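Local coordinates for protein cleavage stimulation factor 77 (Encephalitozoon cuniculi, PDB 2UY1) that probably acts in the 3'-end cleavage of pre-mRNA as a helical-repeat scaffold of the suppressor-of-forked family, and may bind mRNA, at residues 244-256 with 439-453. Numbering follows the deposited sequence.
Sequences DGMFLSLYYGLVM and YHCFLDSFNFLDLKI
The ring of Phe247 lies between two aromatic rings of 439-453. Over one face comes Tyr439, its CE1 above the ring centre and 3.5 Å from the plane, the two ring planes inclined to each other. Phe446 turns its edge to the other face, CE2 3.6 Å from Phe247 CE1, in an offset edge-to-face pair with the planes at 75°. At the edge of the Phe247 ring, near its plane, lie the backbone N of Leu443 and CB of Phe442. With CG anti to its own backbone N (chi1 178°), Phe247 reaches across as a knob into the hole formed by Tyr439, Phe442, Leu443 and Phe446. Phe446 in turn receives Leu250 CB almost on its ring normal, a CH-pi contact 3.8 Å from the centroid. A second offset edge-to-face pair follows, Tyr251 presenting its edge to the face of Phe442, while Val255 CG2 meets Phe442 CE1 at 3.9 Å. Beyond the helix end, Ile453 sets CD1 3.9 Å from Phe247 CA; its N donates to Asn447 OD1, closing the intervening loop. Side-chain interlocking thus sets the last modelled helix, 434-446, across helix 247-255, the axes of 247-255 and 439-446 crossing at 88°. Helix 213-225 flanks the site, where Glu221 and Ser220 both hydrogen-bond Tyr251 OH; Phe442 also meets Phe217 and an aromatic ring of another chain, each edge-to-face. Helices 260-269 and 282-300 pack against 244-256.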
ATOM      1  N   ASP B 244      27.084   5.256  18.879  1.00 39.95           N
ATOM      2  CA  ASP B 244      27.363   4.051  18.128  1.00 39.62           C
ATOM      3  C   ASP B 244      27.084   4.009  16.586  1.00 39.45           C
ATOM      4  O   ASP B 244      27.890   3.456  15.830  1.00 41.95           O
ATOM      5  CB  ASP B 244      26.655   2.894  18.845  1.00 39.50           C
ATOM      6  CG  ASP B 244      27.592   1.746  19.138  1.00 41.36           C
ATOM      7  OD1 ASP B 244      28.717   2.033  19.651  1.00 37.94           O
ATOM      8  OD2 ASP B 244      27.203   0.575  18.844  1.00 42.55           O
ATOM      9  N   GLY B 245      25.960   4.546  16.130  1.00 38.89           N
ATOM     10  CA  GLY B 245      25.524   4.412  14.705  1.00 37.47           C
ATOM     11  C   GLY B 245      26.366   5.011  13.561  1.00 35.88           C
ATOM     12  O   GLY B 245      27.327   5.769  13.786  1.00 37.20           O
ATOM     13  N   MET B 246      26.006   4.637  12.327  1.00 32.98           N
ATOM     14  CA  MET B 246      26.492   5.262  11.091  1.00 29.69           C
ATOM     15  C   MET B 246      26.053   6.740  10.867  1.00 27.10           C
ATOM     16  O   MET B 246      26.778   7.482  10.247  1.00 24.21           O
ATOM     17  CB  MET B 246      26.048   4.386   9.912  1.00 30.51           C
ATOM     18  CG  MET B 246      26.337   4.873   8.485  1.00 30.79           C
ATOM     19  SD  MET B 246      26.353   3.440   7.407  1.00 32.87           S
ATOM     20  CE  MET B 246      27.889   2.709   7.994  1.00 30.24           C
ATOM     21  N   PHE B 247      24.865   7.150  11.336  1.00 25.69           N
ATOM     22  CA  PHE B 247      24.340   8.533  11.086  1.00 24.81           C
ATOM     23  C   PHE B 247      25.385   9.675  11.257  1.00 24.39           C
ATOM     24  O   PHE B 247      25.582  10.507  10.351  1.00 22.99           O
ATOM     25  CB  PHE B 247      23.080   8.845  11.955  1.00 22.13           C
ATOM     26  CG  PHE B 247      22.555  10.241  11.770  1.00 23.29           C
ATOM     27  CD1 PHE B 247      21.523  10.505  10.828  1.00 20.38           C
ATOM     28  CD2 PHE B 247      23.096  11.315  12.480  1.00 18.39           C
ATOM     29  CE1 PHE B 247      21.055  11.796  10.652  1.00 20.62           C
ATOM     30  CE2 PHE B 247      22.646  12.613  12.290  1.00 13.73           C
ATOM     31  CZ  PHE B 247      21.619  12.866  11.361  1.00 20.18           C
ATOM     32  N   LEU B 248      25.995   9.742  12.445  1.00 24.51           N
ATOM     33  CA  LEU B 248      26.869  10.871  12.784  1.00 25.26           C
ATOM     34  C   LEU B 248      28.112  10.908  11.941  1.00 24.99           C
ATOM     35  O   LEU B 248      28.642  11.979  11.718  1.00 25.71           O
ATOM     36  CB  LEU B 248      27.256  10.887  14.295  1.00 25.08           C
ATOM     37  CG  LEU B 248      26.363  11.591  15.303  1.00 24.43           C
ATOM     38  CD1 LEU B 248      27.077  11.601  16.650  1.00 29.73           C
ATOM     39  CD2 LEU B 248      26.026  13.011  14.947  1.00 22.40           C
ATOM     40  N   SER B 249      28.579   9.747  11.460  1.00 25.81           N
ATOM     41  CA  SER B 249      29.715   9.719  10.517  1.00 25.57           C
ATOM     42  C   SER B 249      29.339  10.213   9.133  1.00 25.46           C
ATOM     43  O   SER B 249      30.151  10.885   8.474  1.00 25.51           O
ATOM     44  CB  SER B 249      30.352   8.325  10.453  1.00 26.32           C
ATOM     45  OG  SER B 249      30.827   7.936  11.763  1.00 29.26           O
ATOM     46  N   LEU B 250      28.129   9.860   8.679  1.00 23.17           N
ATOM     47  CA  LEU B 250      27.607  10.344   7.404  1.00 21.36           C
ATOM     48  C   LEU B 250      27.389  11.854   7.382  1.00 20.51           C
ATOM     49  O   LEU B 250      27.721  12.541   6.387  1.00 19.39           O
ATOM     50  CB  LEU B 250      26.309   9.581   7.011  1.00 21.98           C
ATOM     51  CG  LEU B 250      26.375   8.066   6.780  1.00 20.68           C
ATOM     52  CD1 LEU B 250      25.112   7.569   6.080  1.00 21.13           C
ATOM     53  CD2 LEU B 250      27.558   7.666   5.947  1.00 15.27           C
ATOM     54  N   TYR B 251      26.814  12.366   8.475  1.00 18.52           N
ATOM     55  CA  TYR B 251      26.678  13.783   8.697  1.00 18.93           C
ATOM     56  C   TYR B 251      28.051  14.512   8.827  1.00 18.71           C
ATOM     57  O   TYR B 251      28.299  15.555   8.232  1.00 17.95           O
ATOM     58  CB  TYR B 251      25.860  13.945   9.959  1.00 18.74           C
ATOM     59  CG  TYR B 251      25.670  15.359  10.481  1.00 20.06           C
ATOM     60  CD1 TYR B 251      24.609  16.164   9.998  1.00 20.80           C
ATOM     61  CD2 TYR B 251      26.475  15.872  11.501  1.00 17.16           C
ATOM     62  CE1 TYR B 251      24.391  17.456  10.496  1.00 19.88           C
ATOM     63  CE2 TYR B 251      26.242  17.205  12.003  1.00 18.97           C
ATOM     64  CZ  TYR B 251      25.202  17.963  11.499  1.00 17.67           C
ATOM     65  OH  TYR B 251      24.956  19.239  11.984  1.00 21.07           O
ATOM     66  N   TYR B 252      28.938  13.958   9.627  1.00 20.80           N
ATOM     67  CA  TYR B 252      30.357  14.404   9.630  1.00 20.70           C
ATOM     68  C   TYR B 252      30.982  14.425   8.217  1.00 21.15           C
ATOM     69  O   TYR B 252      31.454  15.438   7.779  1.00 21.01           O
ATOM     70  CB  TYR B 252      31.148  13.472  10.579  1.00 22.66           C
ATOM     71  CG  TYR B 252      32.582  13.948  10.926  1.00 25.69           C
ATOM     72  CD1 TYR B 252      32.799  15.124  11.652  1.00 25.02           C
ATOM     73  CD2 TYR B 252      33.698  13.182  10.555  1.00 27.05           C
ATOM     74  CE1 TYR B 252      34.128  15.555  11.957  1.00 27.29           C
ATOM     75  CE2 TYR B 252      35.014  13.587  10.853  1.00 26.14           C
ATOM     76  CZ  TYR B 252      35.228  14.771  11.554  1.00 28.30           C
ATOM     77  OH  TYR B 252      36.559  15.161  11.875  1.00 29.13           O
ATOM     78  N   GLY B 253      30.920  13.346   7.453  1.00 21.12           N
ATOM     79  CA  GLY B 253      31.556  13.382   6.135  1.00 20.10           C
ATOM     80  C   GLY B 253      30.980  14.504   5.282  1.00 21.21           C
ATOM     81  O   GLY B 253      31.705  15.327   4.727  1.00 18.86           O
ATOM     82  N   LEU B 254      29.648  14.554   5.196  1.00 20.27           N
ATOM     83  CA  LEU B 254      29.025  15.495   4.293  1.00 21.41           C
ATOM     84  C   LEU B 254      29.018  16.946   4.781  1.00 22.21           C
ATOM     85  O   LEU B 254      29.270  17.854   4.000  1.00 23.35           O
ATOM     86  CB  LEU B 254      27.595  15.047   3.933  1.00 22.35           C
ATOM     87  CG  LEU B 254      26.871  15.865   2.846  1.00 21.47           C
ATOM     88  CD1 LEU B 254      27.569  15.886   1.478  1.00 18.84           C
ATOM     89  CD2 LEU B 254      25.395  15.341   2.759  1.00 23.27           C
ATOM     90  N   VAL B 255      28.630  17.170   6.017  1.00 22.15           N
ATOM     91  CA  VAL B 255      28.348  18.542   6.489  1.00 23.45           C
ATOM     92  C   VAL B 255      29.670  19.232   6.902  1.00 24.51           C
ATOM     93  O   VAL B 255      29.851  20.447   6.718  1.00 24.05           O
ATOM     94  CB  VAL B 255      27.360  18.499   7.682  1.00 22.24           C
ATOM     95  CG1 VAL B 255      27.376  19.785   8.538  1.00 22.22           C
ATOM     96  CG2 VAL B 255      25.930  18.175   7.195  1.00 24.91           C
ATOM     97  N   MET B 256      30.578  18.423   7.433  1.00 26.15           N
ATOM     98  CA  MET B 256      31.884  18.925   7.913  1.00 27.19           C
ATOM     99  C   MET B 256      33.040  18.667   6.947  1.00 28.21           C
ATOM    100  O   MET B 256      34.194  18.922   7.322  1.00 29.46           O
ATOM    101  CB  MET B 256      32.207  18.285   9.250  1.00 26.23           C
ATOM    102  CG  MET B 256      31.072  18.335  10.201  1.00 26.56           C
ATOM    103  SD  MET B 256      30.805  20.011  10.678  1.00 25.74           S
ATOM    104  CE  MET B 256      29.504  19.840  11.909  1.00 27.25           C
ATOM    105  N   TYR B 439      16.509  16.354  12.222  1.00 22.95           N
ATOM    106  CA  TYR B 439      17.249  15.118  12.284  1.00 23.36           C
ATOM    107  C   TYR B 439      16.647  14.103  11.346  1.00 23.61           C
ATOM    108  O   TYR B 439      17.390  13.486  10.614  1.00 23.95           O
ATOM    109  CB  TYR B 439      17.228  14.549  13.729  1.00 22.94           C
ATOM    110  CG  TYR B 439      17.696  13.103  13.829  1.00 22.13           C
ATOM    111  CD1 TYR B 439      19.066  12.776  13.804  1.00 18.62           C
ATOM    112  CD2 TYR B 439      16.772  12.067  13.936  1.00 18.31           C
ATOM    113  CE1 TYR B 439      19.480  11.476  13.905  1.00 18.46           C
ATOM    114  CE2 TYR B 439      17.174  10.774  14.023  1.00 20.44           C
ATOM    115  CZ  TYR B 439      18.534  10.473  13.987  1.00 22.25           C
ATOM    116  OH  TYR B 439      18.921   9.156  14.103  1.00 23.89           O
ATOM    117  N   HIS B 440      15.317  13.897  11.411  1.00 22.98           N
ATOM    118  CA  HIS B 440      14.679  12.923  10.519  1.00 23.01           C
ATOM    119  C   HIS B 440      14.790  13.270   9.075  1.00 20.55           C
ATOM    120  O   HIS B 440      14.965  12.395   8.261  1.00 22.46           O
ATOM    121  CB  HIS B 440      13.248  12.542  10.930  1.00 21.80           C
ATOM    122  CG  HIS B 440      13.212  11.725  12.174  1.00 24.63           C
ATOM    123  ND1 HIS B 440      13.122  12.090  13.475  1.00 25.39           N
ATOM    124  CD2 HIS B 440      13.404  10.362  12.166  1.00 25.23           C
ATOM    125  CE1 HIS B 440      13.178  10.943  14.220  1.00 24.75           C
ATOM    126  NE2 HIS B 440      13.372   9.912  13.409  1.00 25.74           N
ATOM    127  N   CYS B 441      14.786  14.553   8.762  1.00 20.67           N
ATOM    128  CA  CYS B 441      15.122  15.037   7.424  1.00 19.84           C
ATOM    129  C   CYS B 441      16.479  14.570   6.941  1.00 19.69           C
ATOM    130  O   CYS B 441      16.605  14.155   5.816  1.00 20.46           O
ATOM    131  CB  CYS B 441      14.993  16.561   7.312  1.00 20.11           C
ATOM    132  SG  CYS B 441      13.273  17.193   7.253  1.00 22.70           S
ATOM    133  N   PHE B 442      17.508  14.634   7.797  1.00 19.72           N
ATOM    134  CA  PHE B 442      18.816  14.192   7.406  1.00 17.82           C
ATOM    135  C   PHE B 442      18.789  12.677   7.328  1.00 18.44           C
ATOM    136  O   PHE B 442      19.219  12.135   6.324  1.00 17.74           O
ATOM    137  CB  PHE B 442      19.885  14.689   8.404  1.00 18.61           C
ATOM    138  CG  PHE B 442      20.397  16.067   8.119  1.00 19.13           C
ATOM    139  CD1 PHE B 442      21.621  16.249   7.531  1.00 19.80           C
ATOM    140  CD2 PHE B 442      19.655  17.199   8.483  1.00 21.70           C
ATOM    141  CE1 PHE B 442      22.112  17.521   7.247  1.00 19.84           C
ATOM    142  CE2 PHE B 442      20.120  18.458   8.199  1.00 21.06           C
ATOM    143  CZ  PHE B 442      21.376  18.614   7.579  1.00 20.41           C
ATOM    144  N   LEU B 443      18.291  11.988   8.382  1.00 17.86           N
ATOM    145  CA  LEU B 443      18.208  10.551   8.336  1.00 19.07           C
ATOM    146  C   LEU B 443      17.522   9.992   7.093  1.00 18.91           C
ATOM    147  O   LEU B 443      17.988   9.014   6.533  1.00 17.68           O
ATOM    148  CB  LEU B 443      17.460   9.987   9.558  1.00 18.42           C
ATOM    149  CG  LEU B 443      17.299   8.477   9.675  1.00 20.47           C
ATOM    150  CD1 LEU B 443      18.699   7.795   9.746  1.00 21.34           C
ATOM    151  CD2 LEU B 443      16.511   8.174  10.997  1.00 21.30           C
ATOM    152  N   ASP B 444      16.375  10.550   6.722  1.00 18.90           N
ATOM    153  CA  ASP B 444      15.662   9.977   5.578  1.00 20.42           C
ATOM    154  C   ASP B 444      16.472  10.136   4.320  1.00 19.90           C
ATOM    155  O   ASP B 444      16.361   9.352   3.395  1.00 20.62           O
ATOM    156  CB  ASP B 444      14.316  10.645   5.392  1.00 18.91           C
ATOM    157  CG  ASP B 444      13.357  10.304   6.483  1.00 24.31           C
ATOM    158  OD1 ASP B 444      13.540   9.298   7.240  1.00 29.73           O
ATOM    159  OD2 ASP B 444      12.424  11.085   6.613  1.00 25.67           O
ATOM    160  N   SER B 445      17.251  11.207   4.271  1.00 20.84           N
ATOM    161  CA  SER B 445      18.045  11.543   3.094  1.00 19.85           C
ATOM    162  C   SER B 445      19.261  10.617   2.965  1.00 19.96           C
ATOM    163  O   SER B 445      19.647  10.291   1.842  1.00 19.72           O
ATOM    164  CB  SER B 445      18.535  12.974   3.213  1.00 20.67           C
ATOM    165  OG  SER B 445      17.482  13.914   3.005  1.00 23.98           O
ATOM    166  N   PHE B 446      19.895  10.264   4.086  1.00 19.18           N
ATOM    167  CA  PHE B 446      21.059   9.362   4.049  1.00 20.96           C
ATOM    168  C   PHE B 446      20.554   7.967   3.686  1.00 21.37           C
ATOM    169  O   PHE B 446      21.269   7.221   3.001  1.00 20.07           O
ATOM    170  CB  PHE B 446      21.793   9.228   5.390  1.00 18.50           C
ATOM    171  CG  PHE B 446      22.490  10.484   5.869  1.00 20.29           C
ATOM    172  CD1 PHE B 446      23.339  11.205   5.050  1.00 19.18           C
ATOM    173  CD2 PHE B 446      22.348  10.907   7.183  1.00 18.39           C
ATOM    174  CE1 PHE B 446      23.994  12.377   5.489  1.00 20.92           C
ATOM    175  CE2 PHE B 446      23.047  12.052   7.648  1.00 22.07           C
ATOM    176  CZ  PHE B 446      23.850  12.786   6.786  1.00 19.05           C
ATOM    177  N   ASN B 447      19.343   7.621   4.162  1.00 22.20           N
ATOM    178  CA  ASN B 447      18.719   6.287   3.847  1.00 24.24           C
ATOM    179  C   ASN B 447      18.284   6.263   2.362  1.00 24.53           C
ATOM    180  O   ASN B 447      17.972   7.304   1.843  1.00 25.37           O
ATOM    181  CB  ASN B 447      17.538   5.973   4.815  1.00 23.53           C
ATOM    182  CG  ASN B 447      18.006   5.696   6.233  1.00 25.51           C
ATOM    183  OD1 ASN B 447      19.143   5.272   6.436  1.00 25.64           O
ATOM    184  ND2 ASN B 447      17.140   5.961   7.236  1.00 26.06           N
ATOM    185  N   PHE B 448      18.339   5.124   1.656  1.00 25.17           N
ATOM    186  CA  PHE B 448      17.996   5.082   0.208  1.00 25.06           C
ATOM    187  C   PHE B 448      17.014   3.942   0.003  1.00 24.83           C
ATOM    188  O   PHE B 448      17.337   2.765   0.228  1.00 25.67           O
ATOM    189  CB  PHE B 448      19.228   4.919  -0.720  1.00 24.58           C
ATOM    190  CG  PHE B 448      18.882   4.781  -2.215  1.00 25.64           C
ATOM    191  CD1 PHE B 448      18.306   5.854  -2.946  1.00 27.69           C
ATOM    192  CD2 PHE B 448      19.087   3.575  -2.891  1.00 21.69           C
ATOM    193  CE1 PHE B 448      18.004   5.732  -4.329  1.00 25.72           C
ATOM    194  CE2 PHE B 448      18.774   3.448  -4.241  1.00 23.15           C
ATOM    195  CZ  PHE B 448      18.232   4.530  -4.970  1.00 23.97           C
ATOM    196  N   LEU B 449      15.800   4.280  -0.401  1.00 26.21           N
ATOM    197  CA  LEU B 449      14.765   3.268  -0.513  1.00 25.81           C
ATOM    198  C   LEU B 449      14.644   2.494   0.824  1.00 26.77           C
ATOM    199  O   LEU B 449      14.463   3.115   1.856  1.00 27.36           O
ATOM    200  CB  LEU B 449      15.064   2.360  -1.689  1.00 25.06           C
ATOM    201  CG  LEU B 449      15.136   3.166  -3.022  1.00 22.20           C
ATOM    202  CD1 LEU B 449      15.299   2.235  -4.148  1.00 12.16           C
ATOM    203  CD2 LEU B 449      13.859   3.983  -3.212  1.00 21.23           C
ATOM    204  N   ASP B 450      14.754   1.164   0.790  1.00 27.61           N
ATOM    205  CA  ASP B 450      14.624   0.323   1.975  1.00 28.78           C
ATOM    206  C   ASP B 450      15.983   0.001   2.635  1.00 28.43           C
ATOM    207  O   ASP B 450      16.058  -0.673   3.700  1.00 28.05           O
ATOM    208  CB  ASP B 450      13.904  -0.973   1.588  1.00 29.75           C
ATOM    209  CG  ASP B 450      14.693  -1.791   0.639  1.00 34.02           C
ATOM    210  OD1 ASP B 450      14.873  -1.327  -0.524  1.00 33.95           O
ATOM    211  OD2 ASP B 450      15.148  -2.889   1.076  1.00 38.37           O
ATOM    212  N   LEU B 451      17.046   0.468   1.990  1.00 26.24           N
ATOM    213  CA  LEU B 451      18.378   0.453   2.553  1.00 26.54           C
ATOM    214  C   LEU B 451      18.457   1.557   3.624  1.00 26.53           C
ATOM    215  O   LEU B 451      18.476   2.740   3.292  1.00 27.57           O
ATOM    216  CB  LEU B 451      19.382   0.757   1.457  1.00 26.56           C
ATOM    217  CG  LEU B 451      20.860   0.485   1.708  1.00 27.74           C
ATOM    218  CD1 LEU B 451      21.091  -0.977   2.126  1.00 25.39           C
ATOM    219  CD2 LEU B 451      21.571   0.787   0.400  1.00 28.68           C
ATOM    220  N   LYS B 452      18.465   1.161   4.891  1.00 26.43           N
ATOM    221  CA  LYS B 452      18.353   2.065   6.035  1.00 27.43           C
ATOM    222  C   LYS B 452      19.485   1.842   7.023  1.00 28.89           C
ATOM    223  O   LYS B 452      20.026   0.759   7.047  1.00 30.22           O
ATOM    224  CB  LYS B 452      16.999   1.881   6.727  1.00 27.84           C
ATOM    225  CG  LYS B 452      15.847   2.444   5.876  1.00 24.55           C
ATOM    226  CD  LYS B 452      14.515   2.248   6.449  1.00 25.05           C
ATOM    227  CE  LYS B 452      13.453   2.902   5.509  1.00 19.15           C
ATOM    228  NZ  LYS B 452      12.110   2.979   6.115  1.00 28.06           N
ATOM    229  N   ILE B 453      19.838   2.867   7.797  1.00 30.12           N
ATOM    230  CA  ILE B 453      20.794   2.790   8.927  1.00 31.15           C
ATOM    231  C   ILE B 453      20.136   1.902  10.036  1.00 33.72           C
ATOM    232  O   ILE B 453      18.996   2.131  10.380  1.00 30.96           O
ATOM    233  CB  ILE B 453      21.122   4.250   9.423  1.00 31.76           C
ATOM    234  CG1 ILE B 453      21.949   5.037   8.388  1.00 30.18           C
ATOM    235  CG2 ILE B 453      21.843   4.295  10.768  1.00 31.50           C
ATOM    236  CD1 ILE B 453      22.011   6.603   8.636  1.00 30.35           C
TER